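Long-range contacts in TIR protein (Paracoccus denitrificans PD1222, PDB 3H16), which is a bacterial member of the TIR-domain family, built as a parallel beta sheet flanked by helices and paired here with a second copy of itself: residues 39-48 against 141-152; 57-67 against 88-98. One frame throughout, in Å; residues are numbered along the deposited sequence.

Interaction 1: 39-48 against 141-152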
loop_
_atom_site.group_PDB
_atom_site.type_symbol
_atom_site.label_atom_id
_atom_site.label_comp_id
_atom_site.label_asym_id
_atom_site.label_seq_id
_atom_site.Cartn_x
_atom_site.Cartn_y
_atom_site.Cartn_z
ATOM N N LEU B 39 12.505 17.002 0.014
ATOM C CA LEU B 39 11.266 16.300 -0.284
ATOM C C LEU B 39 10.159 17.241 -0.785
ATOM O O LEU B 39 9.436 16.917 -1.732
ATOM C CB LEU B 39 10.813 15.536 0.971
ATOM C CG LEU B 39 9.421 14.901 1.047
ATOM C CD1 LEU B 39 9.088 14.186 -0.258
ATOM C CD2 LEU B 39 9.382 13.933 2.235
ATOM N N ALA B 40 10.038 18.404 -0.149
ATOM C CA ALA B 40 9.021 19.392 -0.514
ATOM C C ALA B 40 9.241 19.905 -1.927
ATOM O O ALA B 40 8.293 20.050 -2.695
ATOM C CB ALA B 40 9.043 20.559 0.469
ATOM N N HIS B 41 10.496 20.185 -2.259
ATOM C CA HIS B 41 10.848 20.676 -3.585
ATOM C C HIS B 41 10.449 19.622 -4.620
ATOM O O HIS B 41 9.687 19.908 -5.555
ATOM C CB HIS B 41 12.355 20.946 -3.668
ATOM C CG HIS B 41 12.773 21.671 -4.909
ATOM N ND1 HIS B 41 12.461 22.994 -5.137
ATOM C CD2 HIS B 41 13.461 21.253 -5.997
ATOM C CE1 HIS B 41 12.939 23.360 -6.313
ATOM N NE2 HIS B 41 13.550 22.323 -6.855
ATOM N N THR B 42 10.953 18.402 -4.428
ATOM C CA THR B 42 10.666 17.287 -5.325
ATOM C C THR B 42 9.176 17.046 -5.520
ATOM O O THR B 42 8.733 16.794 -6.638
ATOM C CB THR B 42 11.301 16.003 -4.814
ATOM O OG1 THR B 42 12.695 16.230 -4.604
ATOM C CG2 THR B 42 11.120 14.881 -5.824
ATOM N N LEU B 43 8.409 17.113 -4.439
ATOM C CA LEU B 43 6.971 16.923 -4.521
ATOM C C LEU B 43 6.291 18.034 -5.329
ATOM O O LEU B 43 5.438 17.758 -6.177
ATOM C CB LEU B 43 6.372 16.874 -3.119
ATOM C CG LEU B 43 6.216 15.520 -2.426
ATOM C CD1 LEU B 43 5.762 15.749 -0.984
ATOM C CD2 LEU B 43 5.200 14.672 -3.175
ATOM N N ARG B 44 6.654 19.289 -5.071
ATOM C CA ARG B 44 6.056 20.409 -5.804
ATOM C C ARG B 44 6.417 20.342 -7.287
ATOM O O ARG B 44 5.585 20.617 -8.151
ATOM C CB ARG B 44 6.517 21.745 -5.220
ATOM C CG ARG B 44 6.021 21.990 -3.819
ATOM C CD ARG B 44 6.462 23.336 -3.303
ATOM N NE ARG B 44 6.245 23.442 -1.864
ATOM C CZ ARG B 44 6.614 24.481 -1.124
ATOM N NH1 ARG B 44 7.222 25.519 -1.686
ATOM N NH2 ARG B 44 6.389 24.478 0.182
ATOM N N ALA B 45 7.663 19.976 -7.569
ATOM C CA ALA B 45 8.134 19.842 -8.941
ATOM C C ALA B 45 7.284 18.808 -9.653
ATOM O O ALA B 45 7.138 18.860 -10.873
ATOM C CB ALA B 45 9.593 19.406 -8.960
ATOM N N ALA B 46 6.725 17.868 -8.897
ATOM C CA ALA B 46 5.898 16.829 -9.492
ATOM C C ALA B 46 4.431 17.238 -9.548
ATOM O O ALA B 46 3.579 16.471 -10.003
ATOM C CB ALA B 46 6.048 15.522 -8.729
ATOM N N GLY B 47 4.131 18.443 -9.076
ATOM C CA GLY B 47 2.760 18.910 -9.143
ATOM C C GLY B 47 1.953 18.916 -7.864
ATOM O O GLY B 47 0.772 19.250 -7.888
ATOM N N ALA B 48 2.559 18.548 -6.742
ATOM C CA ALA B 48 1.806 18.559 -5.497
ATOM C C ALA B 48 1.890 19.934 -4.852
ATOM O O ALA B 48 2.879 20.648 -5.003
ATOM C CB ALA B 48 2.336 17.490 -4.542
ATOM N N VAL B 141 13.960 9.354 -3.013
ATOM C CA VAL B 141 12.900 10.315 -2.783
ATOM C C VAL B 141 12.003 10.414 -4.013
ATOM O O VAL B 141 10.794 10.625 -3.891
ATOM C CB VAL B 141 13.453 11.689 -2.471
ATOM C CG1 VAL B 141 12.299 12.670 -2.233
ATOM C CG2 VAL B 141 14.354 11.596 -1.252
ATOM N N ASP B 142 12.588 10.248 -5.196
ATOM C CA ASP B 142 11.808 10.317 -6.427
ATOM C C ASP B 142 10.775 9.205 -6.501
ATOM O O ASP B 142 9.609 9.443 -6.822
ATOM C CB ASP B 142 12.719 10.244 -7.652
ATOM C CG ASP B 142 13.618 11.450 -7.772
ATOM O OD1 ASP B 142 13.092 12.573 -7.746
ATOM O OD2 ASP B 142 14.847 11.274 -7.886
ATOM N N GLU B 143 11.206 7.988 -6.205
ATOM C CA GLU B 143 10.301 6.854 -6.247
ATOM C C GLU B 143 9.183 7.082 -5.250
ATOM O O GLU B 143 8.014 6.866 -5.570
ATOM C CB GLU B 143 11.052 5.557 -5.942
ATOM C CG GLU B 143 11.964 5.106 -7.069
ATOM C CD GLU B 143 12.908 3.986 -6.651
ATOM O OE1 GLU B 143 13.899 4.264 -5.937
ATOM O OE2 GLU B 143 12.655 2.826 -7.035
ATOM N N ILE B 144 9.536 7.538 -4.050
ATOM C CA ILE B 144 8.526 7.804 -3.030
ATOM C C ILE B 144 7.572 8.903 -3.517
ATOM O O ILE B 144 6.360 8.814 -3.317
ATOM C CB ILE B 144 9.158 8.250 -1.685
ATOM C CG1 ILE B 144 9.969 7.104 -1.081
ATOM C CG2 ILE B 144 8.066 8.661 -0.713
ATOM C CD1 ILE B 144 10.700 7.469 0.206
ATOM N N VAL B 145 8.122 9.932 -4.158
ATOM C CA VAL B 145 7.304 11.020 -4.659
ATOM C C VAL B 145 6.346 10.514 -5.747
ATOM O O VAL B 145 5.196 10.965 -5.828
ATOM C CB VAL B 145 8.177 12.164 -5.204
ATOM C CG1 VAL B 145 7.324 13.137 -5.996
ATOM C CG2 VAL B 145 8.849 12.889 -4.042
ATOM N N ALA B 146 6.806 9.576 -6.574
ATOM C CA ALA B 146 5.931 9.024 -7.608
ATOM C C ALA B 146 4.757 8.318 -6.916
ATOM O O ALA B 146 3.612 8.458 -7.344
ATOM C CB ALA B 146 6.687 8.050 -8.492
ATOM N N ASP B 147 5.038 7.571 -5.845
ATOM C CA ASP B 147 3.984 6.883 -5.102
ATOM C C ASP B 147 2.999 7.883 -4.489
ATOM O O ASP B 147 1.785 7.668 -4.521
ATOM C CB ASP B 147 4.575 6.015 -3.982
ATOM C CG ASP B 147 5.410 4.854 -4.515
ATOM O OD1 ASP B 147 4.983 4.226 -5.510
ATOM O OD2 ASP B 147 6.483 4.564 -3.933
ATOM N N LEU B 148 3.524 8.974 -3.930
ATOM C CA LEU B 148 2.686 9.989 -3.312
ATOM C C LEU B 148 1.789 10.693 -4.330
ATOM O O LEU B 148 0.634 11.001 -4.035
ATOM C CB LEU B 148 3.555 11.005 -2.574
ATOM C CG LEU B 148 4.317 10.431 -1.378
ATOM C CD1 LEU B 148 5.347 11.425 -0.912
ATOM C CD2 LEU B 148 3.354 10.093 -0.256
ATOM N N MET B 149 2.318 10.948 -5.522
ATOM C CA MET B 149 1.537 11.592 -6.572
ATOM C C MET B 149 0.454 10.621 -7.022
ATOM O O MET B 149 -0.657 11.026 -7.361
ATOM C CB MET B 149 2.419 11.971 -7.763
ATOM C CG MET B 149 3.403 13.089 -7.481
ATOM S SD MET B 149 2.625 14.549 -6.734
ATOM C CE MET B 149 1.649 15.144 -8.092
ATOM N N ALA B 150 0.783 9.333 -7.025
ATOM C CA ALA B 150 -0.174 8.316 -7.417
ATOM C C ALA B 150 -1.327 8.322 -6.428
ATOM O O ALA B 150 -2.489 8.230 -6.821
ATOM C CB ALA B 150 0.481 6.972 -7.420
ATOM N N ILE B 151 -0.989 8.434 -5.142
ATOM C CA ILE B 151 -1.970 8.452 -4.063
ATOM C C ILE B 151 -2.794 9.732 -4.079
ATOM O O ILE B 151 -3.972 9.725 -3.725
ATOM C CB ILE B 151 -1.279 8.297 -2.688
ATOM C CG1 ILE B 151 -0.709 6.883 -2.553
ATOM C CG2 ILE B 151 -2.267 8.554 -1.560
ATOM C CD1 ILE B 151 0.021 6.631 -1.247
ATOM N N ILE B 152 -2.179 10.833 -4.486
ATOM C CA ILE B 152 -2.894 12.099 -4.561
ATOM C C ILE B 152 -3.941 12.035 -5.680
ATOM O O ILE B 152 -5.076 12.481 -5.507
ATOM C CB ILE B 152 -1.929 13.269 -4.862
ATOM C CG1 ILE B 152 -1.243 13.727 -3.582
ATOM C CG2 ILE B 152 -2.682 14.427 -5.497
ATOM C CD1 ILE B 152 -0.345 14.935 -3.791
#
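L39 opens the contact with one methyl: its CG stands anti to the backbone N (chi1 169°), which carries CD1 across to V145 CG2 at 4.0 Å, beside V141 CG1. One turn on, T42 sends CG2 over and keeps OG1 for its own helix. That methyl meets V145 CG2 at 3.5 Å and also lies against D142 OD1, while OG1 is hydrogen-bonded to the carbonyl of A38. L43 adds CD2, 3.9 Å from V145 CG1 and 4.0 Å from L148 CD1. A46 CB touches V145 CG1 (3.8 Å) and M149 CG. V145 thus enters between L39, T42, L43 and A46 like a knob in a hole, CG1 facing L43 and A46, CG2 facing L39 and T42. G47 is the first residue to leave helical phi/psi, its positive phi completing a Schellman motif, and M149, bent at chi2 and chi3, brings SD to A48 CB (3.7 Å), which also rests on I152 CD1. The contact is mainly apolar; the axes of 39-45 and 141-152 approach to 9.8 Å and cross at -50°. L43 and L148 both lean on I78 of strand 74-81, as expected for the first and last helices sharing one sheet face in the flavodoxin-like TIR fold.

Interaction 2: 57-67 against 88-98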
loop_
_atom_site.group_PDB
_atom_site.type_symbol
_atom_site.label_atom_id
_atom_site.label_comp_id
_atom_site.label_asym_id
_atom_site.label_seq_id
_atom_site.Cartn_x
_atom_site.Cartn_y
_atom_site.Cartn_z
ATOM N N LEU B 57 8.301 20.287 14.530
ATOM C CA LEU B 57 7.978 19.970 15.907
ATOM C C LEU B 57 9.165 20.063 16.871
ATOM O O LEU B 57 10.323 19.833 16.495
ATOM C CB LEU B 57 7.342 18.582 15.953
ATOM C CG LEU B 57 6.058 18.503 15.107
ATOM C CD1 LEU B 57 5.635 17.056 14.930
ATOM C CD2 LEU B 57 4.949 19.311 15.771
ATOM N N ARG B 58 8.849 20.417 18.115
ATOM C CA ARG B 58 9.823 20.554 19.195
ATOM C C ARG B 58 9.256 19.864 20.441
ATOM O O ARG B 58 8.037 19.808 20.620
ATOM C CB ARG B 58 10.079 22.034 19.473
ATOM C CG ARG B 58 10.514 22.801 18.231
ATOM C CD ARG B 58 10.680 24.284 18.505
ATOM N NE ARG B 58 9.438 24.907 18.945
ATOM C CZ ARG B 58 9.331 26.190 19.276
ATOM N NH1 ARG B 58 10.394 26.985 19.214
ATOM N NH2 ARG B 58 8.161 26.681 19.666
ATOM N N PRO B 59 10.133 19.344 21.325
ATOM C CA PRO B 59 9.678 18.658 22.539
ATOM C C PRO B 59 8.591 19.460 23.212
ATOM O O PRO B 59 8.743 20.658 23.395
ATOM C CB PRO B 59 10.940 18.586 23.397
ATOM C CG PRO B 59 12.043 18.560 22.389
ATOM C CD PRO B 59 11.583 19.601 21.393
ATOM N N GLY B 60 7.492 18.810 23.571
ATOM C CA GLY B 60 6.426 19.538 24.229
ATOM C C GLY B 60 5.286 19.879 23.300
ATOM O O GLY B 60 4.122 19.717 23.675
ATOM N N ASP B 61 5.609 20.354 22.098
ATOM C CA ASP B 61 4.580 20.695 21.121
ATOM C C ASP B 61 3.530 19.603 21.078
ATOM O O ASP B 61 3.797 18.459 21.459
ATOM C CB ASP B 61 5.169 20.848 19.718
ATOM C CG ASP B 61 5.921 22.140 19.541
ATOM O OD1 ASP B 61 5.401 23.192 19.974
ATOM O OD2 ASP B 61 7.023 22.107 18.958
ATOM N N SER B 62 2.341 19.956 20.605
ATOM C CA SER B 62 1.252 19.000 20.516
ATOM C C SER B 62 1.119 18.380 19.131
ATOM O O SER B 62 0.489 18.966 18.243
ATOM C CB SER B 62 -0.076 19.665 20.881
ATOM O OG SER B 62 -1.174 18.805 20.593
ATOM N N LEU B 63 1.705 17.200 18.944
ATOM C CA LEU B 63 1.594 16.512 17.664
ATOM C C LEU B 63 0.100 16.436 17.366
ATOM O O LEU B 63 -0.336 16.633 16.230
ATOM C CB LEU B 63 2.176 15.103 17.771
ATOM C CG LEU B 63 2.070 14.208 16.532
ATOM C CD1 LEU B 63 2.694 14.909 15.325
ATOM C CD2 LEU B 63 2.766 12.875 16.813
ATOM N N ARG B 64 -0.674 16.168 18.417
ATOM C CA ARG B 64 -2.129 16.073 18.335
ATOM C C ARG B 64 -2.739 17.204 17.503
ATOM O O ARG B 64 -3.239 16.977 16.405
ATOM C CB ARG B 64 -2.728 16.104 19.750
ATOM C CG ARG B 64 -3.313 14.790 20.234
ATOM C CD ARG B 64 -4.473 14.354 19.350
ATOM N NE ARG B 64 -5.026 13.061 19.751
ATOM C CZ ARG B 64 -5.978 12.415 19.082
ATOM N NH1 ARG B 64 -6.487 12.937 17.973
ATOM N NH2 ARG B 64 -6.422 11.243 19.522
ATOM N N ARG B 65 -2.682 18.422 18.038
ATOM C CA ARG B 65 -3.251 19.591 17.377
ATOM C C ARG B 65 -2.628 19.878 16.028
ATOM O O ARG B 65 -3.318 20.308 15.103
ATOM C CB ARG B 65 -3.117 20.834 18.267
ATOM C CG ARG B 65 -3.899 20.754 19.571
ATOM C CD ARG B 65 -3.854 22.064 20.343
ATOM N NE ARG B 65 -4.558 21.957 21.618
ATOM C CZ ARG B 65 -4.139 21.224 22.646
ATOM N NH1 ARG B 65 -3.013 20.530 22.558
ATOM N NH2 ARG B 65 -4.852 21.177 23.762
ATOM N N SER B 66 -1.324 19.650 15.917
ATOM C CA SER B 66 -0.629 19.893 14.662
ATOM C C SER B 66 -1.237 19.057 13.541
ATOM O O SER B 66 -1.410 19.542 12.418
ATOM C CB SER B 66 0.859 19.560 14.802
ATOM O OG SER B 66 1.551 19.806 13.584
ATOM N N ILE B 67 -1.555 17.802 13.852
ATOM C CA ILE B 67 -2.137 16.891 12.877
ATOM C C ILE B 67 -3.541 17.339 12.492
ATOM O O ILE B 67 -3.895 17.330 11.312
ATOM C CB ILE B 67 -2.184 15.442 13.428
ATOM C CG1 ILE B 67 -0.764 14.904 13.601
ATOM C CG2 ILE B 67 -2.927 14.531 12.468
ATOM C CD1 ILE B 67 -0.020 14.697 12.300
ATOM N N LYS B 88 11.774 13.021 20.607
ATOM C CA LYS B 88 10.949 14.110 21.125
ATOM C C LYS B 88 10.125 13.644 22.331
ATOM O O LYS B 88 9.551 14.462 23.049
ATOM C CB LYS B 88 10.009 14.648 20.037
ATOM C CG LYS B 88 10.689 15.417 18.908
ATOM C CD LYS B 88 11.202 16.763 19.378
ATOM C CE LYS B 88 11.976 17.465 18.291
ATOM N NZ LYS B 88 13.051 16.579 17.813
ATOM N N GLU B 89 10.066 12.331 22.543
ATOM C CA GLU B 89 9.321 11.756 23.663
ATOM C C GLU B 89 7.830 12.096 23.654
ATOM O O GLU B 89 7.330 12.733 24.578
ATOM C CB GLU B 89 9.916 12.220 24.998
ATOM C CG GLU B 89 11.329 11.750 25.276
ATOM C CD GLU B 89 11.737 11.996 26.719
ATOM O OE1 GLU B 89 11.729 13.168 27.154
ATOM O OE2 GLU B 89 12.060 11.015 27.421
ATOM N N TRP B 90 7.116 11.677 22.620
ATOM C CA TRP B 90 5.694 11.966 22.566
ATOM C C TRP B 90 4.972 10.936 23.412
ATOM O O TRP B 90 5.307 9.754 23.364
ATOM C CB TRP B 90 5.162 11.854 21.136
ATOM C CG TRP B 90 5.961 12.555 20.095
ATOM C CD1 TRP B 90 6.822 11.986 19.203
ATOM C CD2 TRP B 90 5.953 13.952 19.811
ATOM N NE1 TRP B 90 7.349 12.943 18.376
ATOM C CE2 TRP B 90 6.834 14.162 18.728
ATOM C CE3 TRP B 90 5.287 15.051 20.366
ATOM C CZ2 TRP B 90 7.069 15.426 18.186
ATOM C CZ3 TRP B 90 5.518 16.309 19.826
ATOM C CH2 TRP B 90 6.405 16.485 18.743
ATOM N N PRO B 91 3.978 11.365 24.206
ATOM C CA PRO B 91 3.222 10.429 25.049
ATOM C C PRO B 91 2.370 9.573 24.112
ATOM O O PRO B 91 2.115 9.975 22.973
ATOM C CB PRO B 91 2.358 11.348 25.908
ATOM C CG PRO B 91 3.133 12.644 25.934
ATOM C CD PRO B 91 3.619 12.757 24.518
ATOM N N GLN B 92 1.924 8.406 24.569
ATOM C CA GLN B 92 1.103 7.548 23.711
ATOM C C GLN B 92 -0.131 8.292 23.186
ATOM O O GLN B 92 -0.479 8.193 22.010
ATOM C CB GLN B 92 0.652 6.298 24.476
ATOM C CG GLN B 92 -0.346 5.429 23.716
ATOM C CD GLN B 92 0.284 4.695 22.549
ATOM O OE1 GLN B 92 1.160 3.850 22.738
ATOM N NE2 GLN B 92 -0.159 5.013 21.336
ATOM N N LYS B 93 -0.785 9.034 24.073
ATOM C CA LYS B 93 -1.983 9.781 23.719
ATOM C C LYS B 93 -1.711 10.827 22.626
ATOM O O LYS B 93 -2.638 11.339 21.994
ATOM C CB LYS B 93 -2.545 10.459 24.974
ATOM C CG LYS B 93 -3.993 10.912 24.861
ATOM C CD LYS B 93 -4.513 11.472 26.187
ATOM C CE LYS B 93 -4.539 10.411 27.282
ATOM N NZ LYS B 93 -5.013 10.966 28.582
ATOM N N GLU B 94 -0.441 11.138 22.396
ATOM C CA GLU B 94 -0.088 12.128 21.390
ATOM C C GLU B 94 0.114 11.450 20.033
ATOM O O GLU B 94 0.000 12.085 18.986
ATOM C CB GLU B 94 1.190 12.855 21.813
ATOM C CG GLU B 94 1.358 14.235 21.208
ATOM C CD GLU B 94 0.364 15.235 21.766
ATOM O OE1 GLU B 94 0.329 16.381 21.271
ATOM O OE2 GLU B 94 -0.378 14.876 22.703
ATOM N N LEU B 95 0.413 10.155 20.065
ATOM C CA LEU B 95 0.635 9.389 18.853
ATOM C C LEU B 95 -0.655 8.856 18.256
ATOM O O LEU B 95 -0.768 8.738 17.039
ATOM C CB LEU B 95 1.575 8.220 19.144
ATOM C CG LEU B 95 2.995 8.655 19.510
ATOM C CD1 LEU B 95 3.919 7.450 19.587
ATOM C CD2 LEU B 95 3.496 9.645 18.446
ATOM N N ASP B 96 -1.628 8.554 19.114
ATOM C CA ASP B 96 -2.917 7.991 18.698
ATOM C C ASP B 96 -3.604 8.562 17.450
ATOM O O ASP B 96 -4.186 7.810 16.666
ATOM C CB ASP B 96 -3.914 8.020 19.869
ATOM C CG ASP B 96 -3.531 7.060 21.000
ATOM O OD1 ASP B 96 -2.845 6.046 20.730
ATOM O OD2 ASP B 96 -3.935 7.315 22.157
ATOM N N GLY B 97 -3.557 9.876 17.264
ATOM C CA GLY B 97 -4.206 10.457 16.102
ATOM C C GLY B 97 -3.502 10.125 14.796
ATOM O O GLY B 97 -4.118 10.097 13.728
ATOM N N LEU B 98 -2.206 9.856 14.898
ATOM C CA LEU B 98 -1.356 9.550 13.754
ATOM C C LEU B 98 -1.678 8.236 13.048
ATOM O O LEU B 98 -0.993 7.855 12.099
ATOM C CB LEU B 98 0.099 9.533 14.221
ATOM C CG LEU B 98 1.195 9.995 13.266
ATOM C CD1 LEU B 98 0.888 11.398 12.747
ATOM C CD2 LEU B 98 2.522 9.988 14.006
#
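L63 is the apolar centre: its CG, anti to the backbone N (chi1 177°), sends CD2 to the leucines, 3.7 Å from L95 CD2 with L98 CD2 close by, while its CB stays over the indole. There L63 CB sits above one face of the W90 six-membered ring, a CH-pi contact 4.3 Å from the ring centroid and 21° off the normal. The opposite face of the indole carries K88 CB, so the ring is sandwiched, and W90 NE1 is tied to the carbonyl of F85. L57 CB comes in at the ring edge, 3.6 Å from W90 CH2, and D61 O lies in the ring plane at another part of the rim. Further along the helix, I67 CD1 meets L98 CD1 at 3.5 Å. The chain between strand 50-57 and helix 63-73 is the BB loop of TIR domains; here it makes a type II turn from R58 to D61, with G60 in its positive-phi place. K88 lays its aliphatic part along this loop, CD against the P59 ring, and its NZ goes on to E30 and H84. At the polar edge S62 caps the helix: OG accepts from R65 N in a nearly straight bond (174°). E94 OE1, whose place is less certain, takes hydrogen bonds from S62 OG and from R64 N. The R64 guanidinium then spreads over the backbone of G97, whose N lies 3.9 Å above the centre of its plane, with K93 O at its edge.

In the fold
The two contacts lie on opposite sides of the chain's centre, their own centres about 25 Å apart and their nearest atoms about 13 Å apart. In sequence the order is 39-48, 57-67, 88-98, 141-152, so interaction 2 falls wholly within the span that interaction 1 closes. Both rest on the central parallel sheet and share strand 109-113, where interaction 1 touches L110 and I112 and interaction 2 touches I109, consistent with the two faces of that strand. Together they fasten helices to both sides of the TIR sheet. Helix 141-153 also serves the assembly: D147 OD1 accepts a hydrogen bond from Q92 N of the second subunit, and D147 packs on W90 of that subunit.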